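Local structure of glycosyl hydrolase, family 38 (Enterococcus faecalis, 5KBP) at residues Gly566-Glu571 with Phe575-Asp580; Arg631-Gln636 with Val754-Asp759. The protein probably hydrolyses alpha-mannosidic linkages as a metal-dependent glycoside hydrolase of family 38. All blocks are in the same frame, centred on the assembly; numbering follows the deposited sequence.

Interaction 1. Residues Gly566-Glu571 with Phe575-Asp580; sequences GDIGNE and FKPTED
The carboxylate of Asp567 reaches across to the backbone of Phe575 and shows how one acidic side chain can brace a loop that folds back on itself. With CG anti to the backbone N (chi1 -179°), the group swings round so that Asp567 OD1 accepts from Phe575 N at 2.9 Å in a nearly straight bond. Asp567 OD1 also takes Gly569 N, two residues on, at 3.1 Å, which makes an Asx turn. Phe575 N and Gly569 N approach it from opposite faces of the carboxylate plane, so OD1 is held between them, while OD2 forms a salt bridge with Arg752. Beside this clamp, Ile568 N donates to Phe575 O over 2.9 Å, giving Phe575 a bond through each of its backbone polar atoms.

The Ile568 side chain then leans obliquely against the Phe575 ring. Ile568 CG1 lies between the backbone N and the carbonyl carbon (chi1 55°) and meets the ring at the edge, in its plane, 3.8 Å from Phe575 CD2. Ile568 CD1 lies along the same edge and also reaches Pro577, coming within 4.1 Å of Pro577 CB. Gly566 lies against the proline ring too, Gly566 C being 3.5 Å from Pro577 CD. Pro577 also opens a type I beta turn that carries Asp580 back to Gly566, where Asp580 OD2 accepts from Gly566 N at 2.6 Å on its syn side, 32° out of the carboxylate plane.

Gly566 ends strand 555-566, and the rest of both segments belongs to the connection to strand 583-584, an antiparallel neighbour of that strand in the same sheet. Arg752 comes from the end of strand 745-753 in this sheet, and Gln636, from the loop before strand 641-653, packs on Pro577.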
ATOM      1  N   GLY A 566     -21.678  23.930   4.429  1.00 46.32           N
ATOM      2  CA  GLY A 566     -20.261  24.133   4.226  1.00 44.19           C
ATOM      3  C   GLY A 566     -19.444  23.698   5.426  1.00 41.78           C
ATOM      4  O   GLY A 566     -19.941  23.552   6.543  1.00 38.62           O
ATOM      5  N   ASP A 567     -18.155  23.477   5.183  1.00 37.08           N
ATOM      6  CA  ASP A 567     -17.234  23.104   6.252  1.00 41.31           C
ATOM      7  C   ASP A 567     -15.868  23.678   5.910  1.00 53.28           C
ATOM      8  O   ASP A 567     -15.226  23.230   4.954  1.00 56.73           O
ATOM      9  CB  ASP A 567     -17.170  21.590   6.429  1.00 32.50           C
ATOM     10  CG  ASP A 567     -16.233  21.172   7.548  1.00 54.43           C
ATOM     11  OD1 ASP A 567     -15.870  22.031   8.378  1.00 60.90           O
ATOM     12  OD2 ASP A 567     -15.869  19.979   7.607  1.00 54.57           O
ATOM     13  N   ILE A 568     -15.429  24.665   6.688  1.00 50.78           N
ATOM     14  CA  ILE A 568     -14.135  25.300   6.470  1.00 48.13           C
ATOM     15  C   ILE A 568     -13.222  24.979   7.645  1.00 45.98           C
ATOM     16  O   ILE A 568     -12.388  25.801   8.045  1.00 46.05           O
ATOM     17  CB  ILE A 568     -14.284  26.819   6.269  1.00 47.22           C
ATOM     18  CG1 ILE A 568     -15.039  27.447   7.443  1.00 56.73           C
ATOM     19  CG2 ILE A 568     -14.998  27.112   4.955  1.00 40.97           C
ATOM     20  CD1 ILE A 568     -15.161  28.951   7.349  1.00 61.80           C
ATOM     21  N   GLY A 569     -13.372  23.782   8.205  1.00 44.84           N
ATOM     22  CA  GLY A 569     -12.521  23.348   9.293  1.00 44.08           C
ATOM     23  C   GLY A 569     -11.321  22.556   8.818  1.00 48.26           C
ATOM     24  O   GLY A 569     -10.580  23.001   7.936  1.00 46.89           O
ATOM     25  N   ASN A 570     -11.120  21.375   9.396  1.00 45.58           N
ATOM     26  CA  ASN A 570     -10.003  20.512   9.034  1.00 43.68           C
ATOM     27  C   ASN A 570     -10.411  19.065   9.288  1.00 42.69           C
ATOM     28  O   ASN A 570     -11.575  18.770   9.575  1.00 40.69           O
ATOM     29  CB  ASN A 570      -8.743  20.915   9.811  1.00 34.25           C
ATOM     30  CG  ASN A 570      -8.997  21.069  11.299  1.00 44.83           C
ATOM     31  OD1 ASN A 570      -9.684  20.253  11.913  1.00 54.49           O
ATOM     32  ND2 ASN A 570      -8.450  22.127  11.884  1.00 40.64           N
ATOM     33  N   GLU A 571      -9.440  18.154   9.188  1.00 44.17           N
ATOM     34  CA  GLU A 571      -9.717  16.742   9.427  1.00 45.25           C
ATOM     35  C   GLU A 571     -10.091  16.463  10.876  1.00 46.37           C
ATOM     36  O   GLU A 571     -10.669  15.408  11.162  1.00 46.14           O
ATOM     37  CB  GLU A 571      -8.511  15.895   9.023  1.00 44.74           C
ATOM     38  CG  GLU A 571      -8.050  16.136   7.593  1.00 40.12           C
ATOM     39  CD  GLU A 571      -6.977  15.162   7.146  1.00 40.69           C
ATOM     40  OE1 GLU A 571      -7.202  14.441   6.150  1.00 33.69           O
ATOM     41  OE2 GLU A 571      -5.913  15.108   7.796  1.00 36.24           O
ATOM     42  N   PHE A 575     -16.535  23.029  11.059  1.00 38.89           N
ATOM     43  CA  PHE A 575     -16.920  24.410  11.340  1.00 42.60           C
ATOM     44  C   PHE A 575     -17.679  24.950  10.137  1.00 46.25           C
ATOM     45  O   PHE A 575     -17.104  25.095   9.053  1.00 50.29           O
ATOM     46  CB  PHE A 575     -15.704  25.275  11.655  1.00 49.30           C
ATOM     47  CG  PHE A 575     -16.054  26.691  12.023  1.00 47.87           C
ATOM     48  CD1 PHE A 575     -16.493  27.001  13.301  1.00 47.15           C
ATOM     49  CD2 PHE A 575     -15.951  27.712  11.093  1.00 47.75           C
ATOM     50  CE1 PHE A 575     -16.820  28.299  13.644  1.00 46.87           C
ATOM     51  CE2 PHE A 575     -16.276  29.014  11.429  1.00 51.01           C
ATOM     52  CZ  PHE A 575     -16.711  29.308  12.707  1.00 49.68           C
ATOM     53  N   LYS A 576     -18.954  25.252  10.333  1.00 46.02           N
ATOM     54  CA  LYS A 576     -19.774  25.808   9.265  1.00 48.95           C
ATOM     55  C   LYS A 576     -19.433  27.281   9.062  1.00 51.87           C
ATOM     56  O   LYS A 576     -19.295  28.017  10.047  1.00 56.06           O
ATOM     57  CB  LYS A 576     -21.257  25.657   9.599  1.00 50.33           C
ATOM     58  CG  LYS A 576     -22.203  26.183   8.534  1.00 54.84           C
ATOM     59  CD  LYS A 576     -23.642  26.160   9.026  1.00 62.35           C
ATOM     60  CE  LYS A 576     -23.820  27.050  10.250  1.00 67.51           C
ATOM     61  NZ  LYS A 576     -25.228  27.054  10.736  1.00 72.70           N
ATOM     62  N   PRO A 577     -19.268  27.738   7.820  1.00 50.07           N
ATOM     63  CA  PRO A 577     -19.065  29.172   7.585  1.00 47.77           C
ATOM     64  C   PRO A 577     -20.214  29.989   8.161  1.00 49.57           C
ATOM     65  O   PRO A 577     -21.360  29.537   8.224  1.00 53.51           O
ATOM     66  CB  PRO A 577     -18.998  29.282   6.056  1.00 43.51           C
ATOM     67  CG  PRO A 577     -19.506  27.966   5.535  1.00 47.68           C
ATOM     68  CD  PRO A 577     -19.167  26.957   6.578  1.00 47.47           C
ATOM     69  N   THR A 578     -19.884  31.211   8.586  1.00 42.95           N
ATOM     70  CA  THR A 578     -20.783  31.974   9.447  1.00 51.90           C
ATOM     71  C   THR A 578     -22.071  32.379   8.739  1.00 52.50           C
ATOM     72  O   THR A 578     -23.098  32.572   9.399  1.00 57.37           O
ATOM     73  CB  THR A 578     -20.066  33.213   9.988  1.00 49.90           C
ATOM     74  OG1 THR A 578     -19.698  34.072   8.901  1.00 54.89           O
ATOM     75  CG2 THR A 578     -18.815  32.807  10.748  1.00 40.34           C
ATOM     76  N   GLU A 579     -22.047  32.517   7.414  1.00 53.94           N
ATOM     77  CA  GLU A 579     -23.239  32.910   6.676  1.00 61.12           C
ATOM     78  C   GLU A 579     -24.003  31.728   6.094  1.00 64.46           C
ATOM     79  O   GLU A 579     -25.109  31.920   5.578  1.00 64.76           O
ATOM     80  CB  GLU A 579     -22.874  33.883   5.546  1.00 56.81           C
ATOM     81  CG  GLU A 579     -21.951  35.015   5.970  1.00 75.66           C
ATOM     82  CD  GLU A 579     -22.463  35.778   7.177  1.00 96.23           C
ATOM     83  OE1 GLU A 579     -23.685  36.016   7.264  1.00103.64           O
ATOM     84  OE2 GLU A 579     -21.639  36.139   8.043  1.00100.55           O
ATOM     85  N   ASP A 580     -23.448  30.522   6.167  1.00 63.29           N
ATOM     86  CA  ASP A 580     -24.105  29.356   5.595  1.00 65.71           C
ATOM     87  C   ASP A 580     -25.285  28.934   6.460  1.00 65.45           C
ATOM     88  O   ASP A 580     -25.147  28.746   7.674  1.00 63.27           O
ATOM     89  CB  ASP A 580     -23.108  28.207   5.455  1.00 63.87           C
ATOM     90  CG  ASP A 580     -23.730  26.965   4.849  1.00 71.77           C
ATOM     91  OD1 ASP A 580     -24.714  27.098   4.090  1.00 78.01           O
ATOM     92  OD2 ASP A 580     -23.232  25.854   5.125  1.00 75.83           O
TER

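Interaction 2. Residues Arg631-Gln636 with Val754-Asp759; sequences RERLAQ and VGELGD
Arg633 and Glu756 meet end-on, their side chains arriving from opposite directions, and the pair illustrates how a single carboxylate oxygen can receive both terminal nitrogens of a guanidinium. Glu756 OE2 takes Arg633 NH2 at 2.6 Å from the syn side and Arg633 NH1 at 2.9 Å from the anti side. It lies at the guanidinium edge, almost exactly in that plane, although the two flat groups are turned 31° apart. The NH2 bond is the straighter, at 152°, and the NH1 bond is more bent.

Arg633 reaches Glu756 with a chain extended from CG to NE, and the Glu756 chain, extended beyond CG, carries OE2 to the guanidinium edge.

Farther out, Arg628 O accepts from Arg633 NE, and Ile568 O takes a bond from NH1. The arginine packs on Leu620 and Glu623 of helix 619-625, and Glu756 touches Gln624 of that helix. A backbone hydrogen bond to Glu571 helps place Glu756.

Both partners are buried, so each charge probably offsets the other within the protein. Concentrating two donors on OE2 probably draws negative charge toward that oxygen and favours an ionised carboxylate.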
ATOM      1  N   ARG A 631     -12.199  29.287  14.007  1.00 56.78           N
ATOM      2  CA  ARG A 631     -13.328  30.090  14.462  1.00 60.88           C
ATOM      3  C   ARG A 631     -13.279  31.520  13.940  1.00 62.35           C
ATOM      4  O   ARG A 631     -14.326  32.173  13.866  1.00 65.25           O
ATOM      5  CB  ARG A 631     -13.394  30.099  15.990  1.00 64.48           C
ATOM      6  CG  ARG A 631     -14.130  28.911  16.586  1.00 73.00           C
ATOM      7  CD  ARG A 631     -14.406  29.121  18.066  1.00 75.15           C
ATOM      8  NE  ARG A 631     -13.191  29.041  18.871  1.00 78.95           N
ATOM      9  CZ  ARG A 631     -13.118  29.394  20.151  1.00 85.97           C
ATOM     10  NH1 ARG A 631     -14.190  29.863  20.774  1.00 83.74           N
ATOM     11  NH2 ARG A 631     -11.971  29.284  20.806  1.00 87.61           N
ATOM     12  N   GLU A 632     -12.099  32.019  13.573  1.00 60.73           N
ATOM     13  CA  GLU A 632     -11.941  33.374  13.064  1.00 59.28           C
ATOM     14  C   GLU A 632     -11.943  33.430  11.539  1.00 57.53           C
ATOM     15  O   GLU A 632     -11.532  34.442  10.962  1.00 54.31           O
ATOM     16  CB  GLU A 632     -10.650  33.993  13.606  1.00 65.42           C
ATOM     17  CG  GLU A 632     -10.550  34.000  15.122  1.00 77.21           C
ATOM     18  CD  GLU A 632     -11.480  35.010  15.764  1.00 95.30           C
ATOM     19  OE1 GLU A 632     -11.693  36.087  15.170  1.00 98.61           O
ATOM     20  OE2 GLU A 632     -11.999  34.726  16.864  1.00 99.26           O
ATOM     21  N   ARG A 633     -12.401  32.370  10.878  1.00 57.32           N
ATOM     22  CA  ARG A 633     -12.326  32.278   9.425  1.00 51.87           C
ATOM     23  C   ARG A 633     -13.543  32.935   8.785  1.00 49.78           C
ATOM     24  O   ARG A 633     -14.685  32.664   9.172  1.00 47.16           O
ATOM     25  CB  ARG A 633     -12.201  30.818   8.986  1.00 47.68           C
ATOM     26  CG  ARG A 633     -10.838  30.231   9.311  1.00 52.19           C
ATOM     27  CD  ARG A 633     -10.651  28.824   8.779  1.00 44.55           C
ATOM     28  NE  ARG A 633      -9.274  28.382   8.975  1.00 46.04           N
ATOM     29  CZ  ARG A 633      -8.829  27.159   8.710  1.00 43.45           C
ATOM     30  NH1 ARG A 633      -9.655  26.235   8.237  1.00 48.44           N
ATOM     31  NH2 ARG A 633      -7.556  26.857   8.923  1.00 39.55           N
ATOM     32  N   LEU A 634     -13.286  33.803   7.806  1.00 45.66           N
ATOM     33  CA  LEU A 634     -14.324  34.572   7.136  1.00 47.37           C
ATOM     34  C   LEU A 634     -14.796  33.938   5.836  1.00 54.30           C
ATOM     35  O   LEU A 634     -15.723  34.465   5.211  1.00 54.18           O
ATOM     36  CB  LEU A 634     -13.821  35.992   6.847  1.00 56.38           C
ATOM     37  CG  LEU A 634     -13.194  36.751   8.016  1.00 60.91           C
ATOM     38  CD1 LEU A 634     -12.541  38.037   7.527  1.00 60.58           C
ATOM     39  CD2 LEU A 634     -14.240  37.040   9.084  1.00 59.78           C
ATOM     40  N   ALA A 635     -14.185  32.834   5.415  1.00 51.55           N
ATOM     41  CA  ALA A 635     -14.547  32.217   4.147  1.00 51.40           C
ATOM     42  C   ALA A 635     -15.993  31.740   4.170  1.00 48.86           C
ATOM     43  O   ALA A 635     -16.500  31.282   5.198  1.00 51.40           O
ATOM     44  CB  ALA A 635     -13.614  31.046   3.842  1.00 48.25           C
ATOM     45  N   GLN A 636     -16.658  31.859   3.027  1.00 38.57           N
ATOM     46  CA  GLN A 636     -18.021  31.389   2.850  1.00 43.11           C
ATOM     47  C   GLN A 636     -18.073  30.406   1.688  1.00 46.31           C
ATOM     48  O   GLN A 636     -17.097  30.219   0.955  1.00 51.39           O
ATOM     49  CB  GLN A 636     -18.981  32.561   2.604  1.00 41.62           C
ATOM     50  CG  GLN A 636     -18.906  33.646   3.662  1.00 49.38           C
ATOM     51  CD  GLN A 636     -19.242  33.134   5.051  1.00 54.06           C
ATOM     52  OE1 GLN A 636     -20.060  32.229   5.210  1.00 48.07           O
ATOM     53  NE2 GLN A 636     -18.610  33.715   6.064  1.00 57.15           N
ATOM     54  N   VAL A 754     -12.858  18.167   3.722  1.00 37.19           N
ATOM     55  CA  VAL A 754     -12.016  19.298   4.086  1.00 38.66           C
ATOM     56  C   VAL A 754     -10.740  19.237   3.254  1.00 45.37           C
ATOM     57  O   VAL A 754     -10.484  18.269   2.538  1.00 46.21           O
ATOM     58  CB  VAL A 754     -11.685  19.323   5.590  1.00 39.40           C
ATOM     59  CG1 VAL A 754     -12.926  19.682   6.394  1.00 38.03           C
ATOM     60  CG2 VAL A 754     -11.134  17.974   6.028  1.00 36.59           C
ATOM     61  N   GLY A 755      -9.931  20.289   3.360  1.00 44.81           N
ATOM     62  CA  GLY A 755      -8.756  20.402   2.516  1.00 45.00           C
ATOM     63  C   GLY A 755      -7.421  20.449   3.232  1.00 42.71           C
ATOM     64  O   GLY A 755      -6.371  20.455   2.582  1.00 44.25           O
ATOM     65  N   GLU A 756      -7.434  20.484   4.564  1.00 48.00           N
ATOM     66  CA  GLU A 756      -6.203  20.586   5.334  1.00 42.96           C
ATOM     67  C   GLU A 756      -6.247  19.635   6.520  1.00 46.30           C
ATOM     68  O   GLU A 756      -7.320  19.263   7.002  1.00 51.53           O
ATOM     69  CB  GLU A 756      -5.961  22.015   5.840  1.00 45.21           C
ATOM     70  CG  GLU A 756      -7.029  22.518   6.796  1.00 52.96           C
ATOM     71  CD  GLU A 756      -6.583  23.736   7.579  1.00 58.18           C
ATOM     72  OE1 GLU A 756      -5.380  24.067   7.528  1.00 60.64           O
ATOM     73  OE2 GLU A 756      -7.434  24.358   8.248  1.00 60.00           O
ATOM     74  N   LEU A 757      -5.057  19.246   6.985  1.00 37.36           N
ATOM     75  CA  LEU A 757      -4.957  18.420   8.185  1.00 38.79           C
ATOM     76  C   LEU A 757      -5.362  19.212   9.421  1.00 50.24           C
ATOM     77  O   LEU A 757      -6.246  18.793  10.178  1.00 42.28           O
ATOM     78  CB  LEU A 757      -3.531  17.877   8.324  1.00 34.54           C
ATOM     79  CG  LEU A 757      -3.172  16.909   9.462  1.00 42.37           C
ATOM     80  CD1 LEU A 757      -2.017  16.022   9.038  1.00 46.43           C
ATOM     81  CD2 LEU A 757      -2.815  17.633  10.759  1.00 35.10           C
ATOM     82  N   GLY A 758      -4.724  20.360   9.642  1.00 46.81           N
ATOM     83  CA  GLY A 758      -5.019  21.200  10.786  1.00 41.02           C
ATOM     84  C   GLY A 758      -3.964  21.136  11.871  1.00 47.53           C
ATOM     85  O   GLY A 758      -2.770  21.005  11.583  1.00 48.59           O
ATOM     86  N   ASP A 759      -4.400  21.249  13.126  1.00 47.91           N
ATOM     87  CA  ASP A 759      -3.557  21.072  14.314  1.00 49.88           C
ATOM     88  C   ASP A 759      -2.453  22.124  14.306  1.00 53.13           C
ATOM     89  O   ASP A 759      -2.771  23.322  14.226  1.00 56.01           O
ATOM     90  CB  ASP A 759      -3.091  19.615  14.375  1.00 51.30           C
ATOM     91  CG  ASP A 759      -2.610  19.215  15.757  1.00 59.99           C
ATOM     92  OD1 ASP A 759      -3.456  18.830  16.592  1.00 68.76           O
ATOM     93  OD2 ASP A 759      -1.389  19.283  16.011  1.00 63.31           O
TER

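Overall arrangement
Interactions 1 and 2 sit side by side, their centres about 7 Å apart, in the C-terminal domain of the family 38 enzyme, away from the annotated calcium-binding residues. Together they illustrate how loops distant in sequence can be tied together by polar contacts, the Arg633 part of them buried. Arg633 NH1 donates to Ile568 O at 2.8 Å, joining the salt bridge of interaction 2 to the folded loop of interaction 1. Farther along segment 631-636, at its last residue, Gln636 OE1 lies 3.0 Å from Glu579 N in a probable hydrogen bond. Segment 754-759 joins in through Val754, which packs on Asp567. Thus 566-571 touches both segments of interaction 2, while 575-580 meets Gln636.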